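Local coordinates for protein PcyX_EBK42635 (Marine metagenome, PDB 5OWG) that probably catalyses the ferredoxin-dependent four-electron reduction of biliverdin to phycoerythrobilin, a light-harvesting bilin pigment, at residues A[50-55]-A[60-65]; A[77-82]-A[197-202]. All coordinates share one frame; numbering follows the deposited sequence.

Both contacts are buried, but they hold different layers of the fold. Contact 1 lies within the central antiparallel sheet, joining the hairpin strands 47-53 and 57-67 through backbone hydrogen bonds, with an indole packed on one face. Contact 2 joins the next strand of the same sheet, 73-82, to helix 189-204; between 77-82 and 197-202 only side chains meet: aromatic rings, a thiol and a serine. The two contacts touch where strand 57-67 pairs with strand 73-82, His-61 N lying 2.9 Å from Cys-79 O. Helix 189-204 covers the face that carries Thr-51 and His-61, opposite the one that carries Trp-52 and Leu-62.

Contact 1: A[50-55]-A[60-65]; sequences RTWNNR and AHLDVV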
loop_
_atom_site.group_PDB
_atom_site.type_symbol
_atom_site.label_atom_id
_atom_site.label_comp_id
_atom_site.label_asym_id
_atom_site.label_seq_id
_atom_site.Cartn_x
_atom_site.Cartn_y
_atom_site.Cartn_z
ATOM N N ARG A 50 4.951 -1.567 7.908
ATOM C CA ARG A 50 5.259 -0.226 8.378
ATOM C C ARG A 50 4.206 0.738 7.858
ATOM O O ARG A 50 3.749 0.607 6.719
ATOM C CB ARG A 50 6.651 0.203 7.907
ATOM C CG ARG A 50 7.765 -0.674 8.448
ATOM C CD ARG A 50 9.102 -0.314 7.832
ATOM N NE ARG A 50 9.572 0.994 8.276
ATOM C CZ ARG A 50 10.627 1.621 7.768
ATOM N NH1 ARG A 50 11.325 1.068 6.785
ATOM N NH2 ARG A 50 10.981 2.809 8.238
ATOM N N THR A 51 3.825 1.706 8.689
ATOM C CA THR A 51 2.776 2.647 8.329
ATOM C C THR A 51 3.228 4.076 8.593
ATOM O O THR A 51 3.886 4.354 9.600
ATOM C CB THR A 51 1.482 2.361 9.103
ATOM O OG1 THR A 51 1.755 2.337 10.510
ATOM C CG2 THR A 51 0.888 1.026 8.670
ATOM N N TRP A 52 2.876 4.975 7.672
ATOM C CA TRP A 52 3.120 6.401 7.815
ATOM C C TRP A 52 1.806 7.151 7.643
ATOM O O TRP A 52 0.816 6.607 7.146
ATOM C CB TRP A 52 4.125 6.938 6.778
ATOM C CG TRP A 52 5.499 6.329 6.800
ATOM C CD1 TRP A 52 6.655 6.929 7.215
ATOM C CD2 TRP A 52 5.867 5.017 6.359
ATOM N NE1 TRP A 52 7.716 6.070 7.065
ATOM C CE2 TRP A 52 7.259 4.888 6.544
ATOM C CE3 TRP A 52 5.154 3.937 5.831
ATOM C CZ2 TRP A 52 7.950 3.722 6.220
ATOM C CZ3 TRP A 52 5.842 2.780 5.511
ATOM C CH2 TRP A 52 7.226 2.682 5.707
ATOM N N ASN A 53 1.806 8.415 8.055
ATOM C CA ASN A 53 0.697 9.304 7.747
ATOM C C ASN A 53 1.161 10.745 7.898
ATOM O O ASN A 53 2.196 11.026 8.509
ATOM C CB ASN A 53 -0.515 9.035 8.648
ATOM C CG ASN A 53 -0.211 9.242 10.122
ATOM O OD1 ASN A 53 0.672 10.018 10.489
ATOM N ND2 ASN A 53 -0.949 8.547 10.976
ATOM N N ASN A 54 0.381 11.655 7.319
ATOM C CA ASN A 54 0.554 13.078 7.566
ATOM C C ASN A 54 -0.820 13.734 7.511
ATOM O O ASN A 54 -1.848 13.060 7.398
ATOM C CB ASN A 54 1.551 13.704 6.574
ATOM C CG ASN A 54 0.984 13.868 5.170
ATOM O OD1 ASN A 54 -0.188 13.595 4.910
ATOM N ND2 ASN A 54 1.829 14.328 4.250
ATOM N N ARG A 55 -0.828 15.066 7.605
ATOM C CA ARG A 55 -2.082 15.811 7.606
ATOM C C ARG A 55 -2.986 15.391 6.456
ATOM O O ARG A 55 -4.208 15.295 6.620
ATOM C CB ARG A 55 -1.786 17.312 7.535
ATOM C CG ARG A 55 -2.972 18.181 7.118
ATOM C CD ARG A 55 -2.644 19.667 7.222
ATOM N NE ARG A 55 -3.707 20.508 6.678
ATOM C CZ ARG A 55 -3.600 21.818 6.471
ATOM N NH1 ARG A 55 -2.469 22.451 6.757
ATOM N NH2 ARG A 55 -4.623 22.499 5.973
ATOM N N ALA A 60 -0.604 5.288 5.154
ATOM C CA ALA A 60 0.291 4.788 4.116
ATOM C C ALA A 60 0.969 3.548 4.672
ATOM O O ALA A 60 1.653 3.627 5.696
ATOM C CB ALA A 60 1.327 5.843 3.719
ATOM N N HIS A 61 0.790 2.409 4.004
ATOM C CA HIS A 61 1.118 1.108 4.575
ATOM C C HIS A 61 2.035 0.352 3.627
ATOM O O HIS A 61 1.675 0.119 2.469
ATOM C CB HIS A 61 -0.161 0.308 4.844
ATOM C CG HIS A 61 0.078 -1.079 5.352
ATOM N ND1 HIS A 61 -0.845 -2.091 5.204
ATOM C CD2 HIS A 61 1.127 -1.620 6.017
ATOM C CE1 HIS A 61 -0.374 -3.199 5.749
ATOM N NE2 HIS A 61 0.821 -2.940 6.250
ATOM N N LEU A 62 3.208 -0.039 4.121
ATOM C CA LEU A 62 4.168 -0.828 3.356
ATOM C C LEU A 62 4.238 -2.225 3.955
ATOM O O LEU A 62 4.651 -2.390 5.109
ATOM C CB LEU A 62 5.550 -0.175 3.357
ATOM C CG LEU A 62 6.640 -0.944 2.601
ATOM C CD1 LEU A 62 6.372 -0.929 1.101
ATOM C CD2 LEU A 62 8.018 -0.383 2.912
ATOM N N ASP A 63 3.842 -3.222 3.168
ATOM C CA ASP A 63 3.848 -4.619 3.581
ATOM C C ASP A 63 4.817 -5.380 2.688
ATOM O O ASP A 63 4.591 -5.490 1.477
ATOM C CB ASP A 63 2.444 -5.216 3.489
ATOM C CG ASP A 63 2.446 -6.728 3.580
ATOM O OD1 ASP A 63 3.309 -7.282 4.292
ATOM O OD2 ASP A 63 1.592 -7.362 2.927
ATOM N N VAL A 64 5.887 -5.906 3.283
ATOM C CA VAL A 64 6.946 -6.591 2.548
ATOM C C VAL A 64 7.151 -7.968 3.162
ATOM O O VAL A 64 7.319 -8.089 4.382
ATOM C CB VAL A 64 8.266 -5.795 2.569
ATOM C CG1 VAL A 64 9.359 -6.524 1.786
ATOM C CG2 VAL A 64 8.053 -4.404 2.005
ATOM N N VAL A 65 7.141 -8.997 2.321
ATOM C CA VAL A 65 7.431 -10.367 2.733
ATOM C C VAL A 65 8.697 -10.798 2.006
ATOM O O VAL A 65 8.680 -11.005 0.786
ATOM C CB VAL A 65 6.270 -11.324 2.429
ATOM C CG1 VAL A 65 6.597 -12.729 2.919
ATOM C CG2 VAL A 65 4.982 -10.825 3.065
#
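In the beta hairpin formed by strands 47-53 and 57-67, Arg-50 and Trp-52 make antiparallel hydrogen-bonded pairs with Leu-62 and Ala-60, while Thr-51 faces His-61 in the non-hydrogen-bonded pair between them. Four backbone bonds tie the ladder. Leu-62 N gives an almost straight bond to Arg-50 O (2.7 Å, N-H...O 176°), and Arg-50 N returns one to Leu-62 O. Beyond the Thr-51/His-61 pair, Trp-52 N reaches Ala-60 O at 2.7 Å, whereas the answering bond from Ala-60 N to Trp-52 O is more bent, at 139°. Ala-60 O also receives a CA-H...O contact from Thr-51 CA at 3.0 Å and sits in plane at the edge of the indole.

On the sheet face that carries Trp-52 and Leu-62, the indole CG stands anti to the carbonyl carbon (chi1 -60°), and the second torsion then turns the six-membered ring toward Leu-62 until the CZ3 edge meets Leu-62 CB at 3.7 Å, close to the ring plane. The Trp-52 and Leu-62 side chains run side by side, pointing the same way. Within its own strand, Trp-52 also places CZ2 against one face of the Arg-50 guanidinium, toward its rim; Arg-50 NE is salt-bridged to Glu-31, and indole NE1 bonds to Asn-26 OD1. On the other face Thr-51 CG2 lies obliquely to the imidazole of His-61, 3.8 Å from CD2, and that same CD2 edge meets Arg-50 O in plane at 3.5 Å. His-61 NE2 is bonded to Asn-49 OD1, which helps to fix the ring's rotation.

Strand 30-32 flanks the hairpin through Thr-51, and strand 73-82 does so through His-61 and Asp-63, while helix 14-28 packs over Arg-50, Trp-52 and Leu-62 with Ile-22 and Leu-25.

Contact 2: A[77-82]-A[197-202]; sequences HLCLFP and NYYSEH
Phe-81 and Tyr-199 bring the central sheet and helix 189-204 together, ring against ring. The aromatic pair comes first: Phe-81 CZ lies 3.7 Å from Tyr-199 CD1, and the rings cross obliquely, their planes at 82° and their centroids 5.7 Å apart. Tyr-199 gets there because its CG is anti to the backbone N (chi1 170°), sending the phenol off the helix toward the strand. The backbones themselves stay well apart: the short segment axes come no closer than 11.5 Å, with N-to-C directions at 154°, so strand and helix run roughly antiparallel and the rings span the gap.

Sulfur contact is the second kind. Cys-79, two residues before Phe-81 on the same sheet face, directs SG toward the far half of the phenol, 4.2 Å from Tyr-199 OH and 4.4 Å from CE1, in loose van der Waals touch.

A hydroxyl supplies the third. Ser-200 OG sits 3.6 Å from Phe-81 CZ, approaching the ring obliquely, while its own hydrogen bond goes back along the helix to Gln-196 O. That bond satisfies OG inside the helix, and its approach to Phe-81 is van der Waals only.

Ile-90 of the next strand and Phe-232 of the C-terminal loop add further apolar contacts around these residues. As in related bilin reductases, the bilin probably binds between this side of the sheet and the C-terminal helices. With dispersion and shape doing the work over 140 Å² of buried surface, the joint between the two segments lacks the directional bonding of a strand ladder.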
loop_
_atom_site.group_PDB
_atom_site.type_symbol
_atom_site.label_atom_id
_atom_site.label_comp_id
_atom_site.label_asym_id
_atom_site.label_seq_id
_atom_site.Cartn_x
_atom_site.Cartn_y
_atom_site.Cartn_z
ATOM N N HIS A 77 3.494 -4.846 -0.804
ATOM C CA HIS A 77 2.202 -4.192 -0.934
ATOM C C HIS A 77 2.326 -2.783 -0.381
ATOM O O HIS A 77 2.908 -2.580 0.688
ATOM C CB HIS A 77 1.110 -4.976 -0.192
ATOM C CG HIS A 77 -0.152 -4.203 0.030
ATOM N ND1 HIS A 77 -1.184 -4.188 -0.883
ATOM C CD2 HIS A 77 -0.554 -3.426 1.065
ATOM C CE1 HIS A 77 -2.165 -3.433 -0.423
ATOM N NE2 HIS A 77 -1.808 -2.959 0.756
ATOM N N LEU A 78 1.793 -1.812 -1.118
ATOM C CA LEU A 78 1.892 -0.409 -0.737
ATOM C C LEU A 78 0.581 0.276 -1.082
ATOM O O LEU A 78 0.154 0.254 -2.241
ATOM C CB LEU A 78 3.070 0.275 -1.442
ATOM C CG LEU A 78 3.307 1.749 -1.099
ATOM C CD1 LEU A 78 3.681 1.930 0.366
ATOM C CD2 LEU A 78 4.386 2.332 -1.992
ATOM N N CYS A 79 -0.049 0.884 -0.080
ATOM C CA CYS A 79 -1.341 1.529 -0.254
ATOM C C CYS A 79 -1.359 2.833 0.527
ATOM O O CYS A 79 -0.797 2.927 1.621
ATOM C CB CYS A 79 -2.490 0.634 0.220
ATOM S SG CYS A 79 -4.110 1.270 -0.210
ATOM N N LEU A 80 -2.016 3.841 -0.048
ATOM C CA LEU A 80 -2.147 5.153 0.576
ATOM C C LEU A 80 -3.604 5.587 0.539
ATOM O O LEU A 80 -4.195 5.690 -0.541
ATOM C CB LEU A 80 -1.272 6.196 -0.129
ATOM C CG LEU A 80 0.145 6.417 0.404
ATOM C CD1 LEU A 80 1.062 5.257 0.049
ATOM C CD2 LEU A 80 0.716 7.731 -0.119
ATOM N N PHE A 81 -4.178 5.849 1.718
ATOM C CA PHE A 81 -5.515 6.421 1.830
ATOM C C PHE A 81 -5.417 7.902 2.172
ATOM O O PHE A 81 -4.719 8.256 3.132
ATOM C CB PHE A 81 -6.321 5.706 2.911
ATOM C CG PHE A 81 -6.841 4.357 2.502
ATOM C CD1 PHE A 81 -7.997 4.245 1.745
ATOM C CD2 PHE A 81 -6.191 3.200 2.895
ATOM C CE1 PHE A 81 -8.484 3.006 1.376
ATOM C CE2 PHE A 81 -6.674 1.957 2.530
ATOM C CZ PHE A 81 -7.821 1.860 1.769
ATOM N N PRO A 82 -6.078 8.801 1.444
ATOM C CA PRO A 82 -6.061 10.218 1.831
ATOM C C PRO A 82 -6.921 10.470 3.063
ATOM O O PRO A 82 -7.643 9.598 3.549
ATOM C CB PRO A 82 -6.622 10.933 0.600
ATOM C CG PRO A 82 -7.447 9.905 -0.089
ATOM C CD PRO A 82 -6.752 8.598 0.148
ATOM N N ASN A 197 -14.049 2.834 2.484
ATOM C CA ASN A 197 -14.432 1.526 3.006
ATOM C C ASN A 197 -14.871 0.594 1.883
ATOM O O ASN A 197 -14.413 -0.551 1.794
ATOM C CB ASN A 197 -15.546 1.683 4.040
ATOM C CG ASN A 197 -15.056 2.291 5.338
ATOM O OD1 ASN A 197 -13.900 2.697 5.450
ATOM N ND2 ASN A 197 -15.939 2.360 6.327
ATOM N N TYR A 198 -15.773 1.068 1.018
ATOM C CA TYR A 198 -16.211 0.269 -0.123
ATOM C C TYR A 198 -15.022 -0.298 -0.885
ATOM O O TYR A 198 -15.058 -1.442 -1.354
ATOM C CB TYR A 198 -17.086 1.123 -1.043
ATOM C CG TYR A 198 -17.640 0.393 -2.248
ATOM C CD1 TYR A 198 -18.801 -0.363 -2.155
ATOM C CD2 TYR A 198 -17.008 0.472 -3.484
ATOM C CE1 TYR A 198 -19.314 -1.027 -3.254
ATOM C CE2 TYR A 198 -17.513 -0.187 -4.589
ATOM C CZ TYR A 198 -18.666 -0.935 -4.469
ATOM O OH TYR A 198 -19.169 -1.592 -5.569
ATOM N N TYR A 199 -13.953 0.491 -1.016
ATOM C CA TYR A 199 -12.724 -0.010 -1.621
ATOM C C TYR A 199 -12.077 -1.073 -0.744
ATOM O O TYR A 199 -11.490 -2.035 -1.255
ATOM C CB TYR A 199 -11.762 1.154 -1.865
ATOM C CG TYR A 199 -10.358 0.749 -2.258
ATOM C CD1 TYR A 199 -9.413 0.417 -1.294
ATOM C CD2 TYR A 199 -9.969 0.717 -3.591
ATOM C CE1 TYR A 199 -8.129 0.052 -1.646
ATOM C CE2 TYR A 199 -8.686 0.354 -3.953
ATOM C CZ TYR A 199 -7.770 0.025 -2.977
ATOM O OH TYR A 199 -6.492 -0.337 -3.333
ATOM N N SER A 200 -12.174 -0.920 0.579
ATOM C CA SER A 200 -11.575 -1.893 1.486
ATOM C C SER A 200 -12.377 -3.188 1.507
ATOM O O SER A 200 -11.799 -4.280 1.564
ATOM C CB SER A 200 -11.466 -1.299 2.889
ATOM O OG SER A 200 -10.548 -0.220 2.912
ATOM N N GLU A 201 -13.706 -3.088 1.470
ATOM C CA GLU A 201 -14.544 -4.277 1.367
ATOM C C GLU A 201 -14.155 -5.111 0.152
ATOM O O GLU A 201 -13.857 -6.305 0.268
ATOM C CB GLU A 201 -16.018 -3.868 1.294
ATOM C CG GLU A 201 -16.927 -4.893 0.623
ATOM C CD GLU A 201 -18.386 -4.490 0.666
ATOM O OE1 GLU A 201 -18.675 -3.339 1.058
ATOM O OE2 GLU A 201 -19.247 -5.320 0.306
ATOM N N HIS A 202 -14.151 -4.489 -1.029
ATOM C CA HIS A 202 -13.904 -5.224 -2.264
ATOM C C HIS A 202 -12.485 -5.767 -2.360
ATOM O O HIS A 202 -12.258 -6.726 -3.105
ATOM C CB HIS A 202 -14.196 -4.331 -3.471
ATOM C CG HIS A 202 -15.607 -4.422 -3.960
ATOM N ND1 HIS A 202 -16.011 -5.354 -4.891
ATOM C CD2 HIS A 202 -16.710 -3.704 -3.644
ATOM C CE1 HIS A 202 -17.301 -5.205 -5.131
ATOM N NE2 HIS A 202 -17.750 -4.210 -4.387
#